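Phospholyase (Arthrobacter aurescens, PDB 5G4I) acts as a pyridoxal-phosphate-dependent phospholyase, eliminating phosphate from its substrate, although it belongs to the class III transaminase family. Local coordinates at residues V212-F217 and L247-E252. Sequence-based numbering, arbitrary orientation.
With PLP (pyridoxal-5'-phosphate), chain C.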
ATOM      1  N   VAL A 212     -14.370  -3.848 -23.121  1.00 11.20           N
ATOM      2  CA  VAL A 212     -14.750  -3.278 -21.792  1.00 11.36           C
ATOM      3  C   VAL A 212     -14.296  -4.273 -20.718  1.00 11.16           C
ATOM      4  O   VAL A 212     -14.773  -5.428 -20.609  1.00 10.95           O
ATOM      5  CB  VAL A 212     -16.281  -3.058 -21.701  1.00 11.89           C
ATOM      6  CG1 VAL A 212     -16.623  -2.472 -20.300  1.00 13.10           C
ATOM      7  CG2 VAL A 212     -16.766  -2.145 -22.814  1.00 13.45           C
ATOM      8  N   SER A 213     -13.384  -3.809 -19.817  1.00 10.10           N
ATOM      9  CA  SER A 213     -12.966  -4.564 -18.637  1.00 10.82           C
ATOM     10  C   SER A 213     -13.884  -4.232 -17.395  1.00 10.48           C
ATOM     11  O   SER A 213     -14.389  -5.142 -16.755  1.00 11.71           O
ATOM     12  CB  SER A 213     -11.474  -4.308 -18.298  1.00 11.49           C
ATOM     13  OG  SER A 213     -11.087  -5.100 -17.166  1.00 14.66           O
ATOM     14  N   VAL A 214     -14.056  -2.952 -17.138  1.00 10.05           N
ATOM     15  CA  VAL A 214     -14.765  -2.537 -15.903  1.00 11.04           C
ATOM     16  C   VAL A 214     -15.546  -1.231 -16.082  1.00 10.28           C
ATOM     17  O   VAL A 214     -15.151  -0.335 -16.874  1.00 10.76           O
ATOM     18  CB  VAL A 214     -13.823  -2.306 -14.710  1.00 13.15           C
ATOM     19  CG1 VAL A 214     -13.026  -3.531 -14.345  1.00 14.73           C
ATOM     20  CG2 VAL A 214     -12.938  -1.187 -14.854  1.00 14.75           C
ATOM     21  N   PHE A 215     -16.569  -1.061 -15.222  1.00  9.82           N
ATOM     22  CA  PHE A 215     -17.090   0.251 -14.754  1.00  9.86           C
ATOM     23  C   PHE A 215     -16.715   0.360 -13.269  1.00  9.16           C
ATOM     24  O   PHE A 215     -17.044  -0.566 -12.499  1.00  9.38           O
ATOM     25  CB  PHE A 215     -18.652   0.302 -14.945  1.00  9.78           C
ATOM     26  CG  PHE A 215     -19.348   1.451 -14.280  1.00 10.47           C
ATOM     27  CD1 PHE A 215     -19.043   2.733 -14.612  1.00 11.95           C
ATOM     28  CD2 PHE A 215     -20.404   1.222 -13.353  1.00 12.90           C
ATOM     29  CE1 PHE A 215     -19.750   3.840 -14.066  1.00 13.02           C
ATOM     30  CE2 PHE A 215     -21.046   2.299 -12.798  1.00 12.37           C
ATOM     31  CZ  PHE A 215     -20.756   3.601 -13.139  1.00 12.07           C
ATOM     32  N   LEU A 216     -16.062   1.438 -12.913  1.00  9.40           N
ATOM     33  CA  LEU A 216     -15.539   1.655 -11.555  1.00  9.45           C
ATOM     34  C   LEU A 216     -16.168   2.964 -11.058  1.00  8.73           C
ATOM     35  O   LEU A 216     -16.159   4.012 -11.760  1.00  9.43           O
ATOM     36  CB  LEU A 216     -13.998   1.863 -11.628  1.00  9.63           C
ATOM     37  CG  LEU A 216     -13.264   2.330 -10.390  1.00  9.87           C
ATOM     38  CD1 LEU A 216     -13.451   1.411  -9.199  1.00 10.75           C
ATOM     39  CD2 LEU A 216     -11.770   2.528 -10.706  1.00 11.21           C
ATOM     40  N   PHE A 217     -16.764   2.980  -9.841  1.00  7.93           N
ATOM     41  CA  PHE A 217     -17.530   4.167  -9.360  1.00  8.33           C
ATOM     42  C   PHE A 217     -17.547   4.208  -7.845  1.00  8.89           C
ATOM     43  O   PHE A 217     -17.600   3.169  -7.162  1.00  9.39           O
ATOM     44  CB  PHE A 217     -18.986   4.198  -9.926  1.00  9.13           C
ATOM     45  CG  PHE A 217     -19.936   3.183  -9.302  1.00  9.34           C
ATOM     46  CD1 PHE A 217     -19.819   1.817  -9.554  1.00 10.03           C
ATOM     47  CD2 PHE A 217     -20.979   3.589  -8.459  1.00  9.65           C
ATOM     48  CE1 PHE A 217     -20.731   0.905  -8.988  1.00 10.81           C
ATOM     49  CE2 PHE A 217     -21.898   2.685  -7.905  1.00 10.20           C
ATOM     50  CZ  PHE A 217     -21.769   1.348  -8.171  1.00 10.42           C
ATOM     51  N   LEU A 247     -16.962  -6.230 -15.961  1.00 10.10           N
ATOM     52  CA  LEU A 247     -17.341  -6.355 -14.540  1.00 10.95           C
ATOM     53  C   LEU A 247     -17.625  -4.980 -13.954  1.00 10.62           C
ATOM     54  O   LEU A 247     -17.174  -3.944 -14.453  1.00 10.84           O
ATOM     55  CB  LEU A 247     -16.198  -7.015 -13.705  1.00 11.19           C
ATOM     56  CG  LEU A 247     -15.676  -8.367 -14.225  1.00 11.65           C
ATOM     57  CD1 LEU A 247     -14.501  -8.889 -13.409  1.00 12.65           C
ATOM     58  CD2 LEU A 247     -16.787  -9.410 -14.225  1.00 13.41           C
ATOM     59  N   VAL A 248     -18.307  -5.001 -12.827  1.00 10.23           N
ATOM     60  CA  VAL A 248     -18.599  -3.772 -12.048  1.00  9.91           C
ATOM     61  C   VAL A 248     -17.797  -3.760 -10.747  1.00 10.09           C
ATOM     62  O   VAL A 248     -17.833  -4.755  -9.978  1.00 11.43           O
ATOM     63  CB  VAL A 248     -20.108  -3.663 -11.721  1.00 10.34           C
ATOM     64  CG1 VAL A 248     -20.352  -2.416 -10.823  1.00 11.65           C
ATOM     65  CG2 VAL A 248     -20.935  -3.597 -13.016  1.00 11.64           C
ATOM     66  N   ILE A 249     -17.062  -2.644 -10.504  1.00  9.78           N
ATOM     67  CA  ILE A 249     -16.313  -2.431  -9.263  1.00  9.25           C
ATOM     68  C   ILE A 249     -17.020  -1.255  -8.497  1.00  9.30           C
ATOM     69  O   ILE A 249     -17.045  -0.124  -8.993  1.00  8.96           O
ATOM     70  CB  ILE A 249     -14.823  -2.058  -9.425  1.00  9.64           C
ATOM     71  CG1 ILE A 249     -14.035  -3.108 -10.274  1.00 10.77           C
ATOM     72  CG2 ILE A 249     -14.139  -1.909  -8.025  1.00 10.37           C
ATOM     73  CD1 ILE A 249     -12.700  -2.587 -10.761  1.00 12.29           C
ATOM     74  N   SER A 250     -17.502  -1.534  -7.256  1.00  9.35           N
ATOM     75  CA  SER A 250     -17.897  -0.417  -6.337  1.00  9.75           C
ATOM     76  C   SER A 250     -16.724  -0.041  -5.452  1.00  8.88           C
ATOM     77  O   SER A 250     -16.291  -0.922  -4.632  1.00  9.35           O
ATOM     78  CB  SER A 250     -19.098  -0.801  -5.459  1.00  9.75           C
ATOM     79  OG  SER A 250     -19.503   0.309  -4.662  1.00  9.66           O
ATOM     80  N   ASP A 251     -16.273   1.218  -5.559  1.00  8.26           N
ATOM     81  CA  ASP A 251     -15.203   1.769  -4.689  1.00  8.12           C
ATOM     82  C   ASP A 251     -15.940   2.348  -3.462  1.00  8.97           C
ATOM     83  O   ASP A 251     -16.638   3.340  -3.576  1.00  9.24           O
ATOM     84  CB  ASP A 251     -14.436   2.826  -5.463  1.00  8.49           C
ATOM     85  CG  ASP A 251     -13.359   3.518  -4.642  1.00  9.74           C
ATOM     86  OD1 ASP A 251     -13.432   3.475  -3.412  1.00 10.92           O
ATOM     87  OD2 ASP A 251     -12.489   4.199  -5.267  1.00 11.15           O
ATOM     88  N   GLU A 252     -15.795   1.615  -2.333  1.00  8.83           N
ATOM     89  CA  GLU A 252     -16.446   1.939  -1.043  1.00  8.89           C
ATOM     90  C   GLU A 252     -15.551   2.700  -0.128  1.00 10.01           C
ATOM     91  O   GLU A 252     -15.873   2.813   1.078  1.00 11.22           O
ATOM     92  CB  GLU A 252     -16.971   0.670  -0.384  1.00  9.56           C
ATOM     93  CG  GLU A 252     -18.079  -0.006  -1.160  1.00  9.48           C
ATOM     94  CD  GLU A 252     -19.441   0.660  -1.089  1.00 10.94           C
ATOM     95  OE1 GLU A 252     -19.670   1.425  -0.133  1.00  9.78           O
ATOM     96  OE2 GLU A 252     -20.259   0.365  -1.988  1.00  9.96           O
TER
HETATM   97  N1  PLP C1441     -10.842   5.876  -3.834  1.00 12.73           N
HETATM   98  C2  PLP C1441     -11.581   6.777  -3.143  1.00 16.30           C
HETATM   99  C2A PLP C1441     -13.043   6.952  -3.461  1.00 18.70           C
HETATM  100  C3  PLP C1441     -10.954   7.592  -2.071  1.00 20.17           C
HETATM  101  O3  PLP C1441     -11.676   8.503  -1.363  1.00 23.21           O
HETATM  102  C4  PLP C1441      -9.515   7.376  -1.804  1.00 16.83           C
HETATM  103  C4A PLP C1441      -8.801   8.141  -0.757  1.00 22.92           C
HETATM  104  C5  PLP C1441      -8.820   6.360  -2.631  1.00 16.54           C
HETATM  105  C6  PLP C1441      -9.534   5.666  -3.604  1.00 15.60           C
HETATM  106  C5A PLP C1441      -7.349   6.081  -2.420  1.00 17.92           C
HETATM  107  O4P PLP C1441      -7.110   5.804  -1.042  1.00 15.90           O
HETATM  108  P   PLP C1441      -5.605   5.740  -0.471  1.00 13.70           P
HETATM  109  O1P PLP C1441      -5.208   7.190  -0.329  1.00 13.28           O
HETATM  110  O2P PLP C1441      -5.744   5.001   0.839  1.00 17.26           O
HETATM  111  O3P PLP C1441      -4.844   4.987  -1.535  1.00 16.56           O
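Phe217 O accepts the backbone N-H of Asp251 at 2.9 Å, the last of five backbone hydrogen bonds joining segments 212-217 and 247-252, whose parallel strands run 14° apart. The bond anchors the backbone at Asp251, at the end of its strand. With CG anti to the backbone N (chi1 177°), the aspartate's OD2 lies 2.8 Å from N1 of pyridoxal phosphate. Such a pairing of an aspartate with the pyridine nitrogen is characteristic of fold-type I PLP enzymes and would probably favour a protonated, electron-withdrawing ring. His148 and Asn124 also hydrogen-bond OD2, while OD1 takes the N-H of Val253. An alanine in place of Asp251 would probably leave N1 without its acidic mate, and His148 and Asn124 without their shared acceptor. Earlier along the strands, Leu216 CD1 packs 3.6 Å from Ile249 CG2, and Ile249 CD1 meets Val214 CG1 at 3.7 Å. On the other face the Phe217 ring presents its edge to Val248 CG1, 3.8 Å from CE1. Helix 120-135 covers the Val214 and Leu216 face; helix 233-243, the crossover of this beta-alpha-beta unit, covers Phe215 and Val248. Strands 140-143 and 276-279 flank the pair within the mixed sheet.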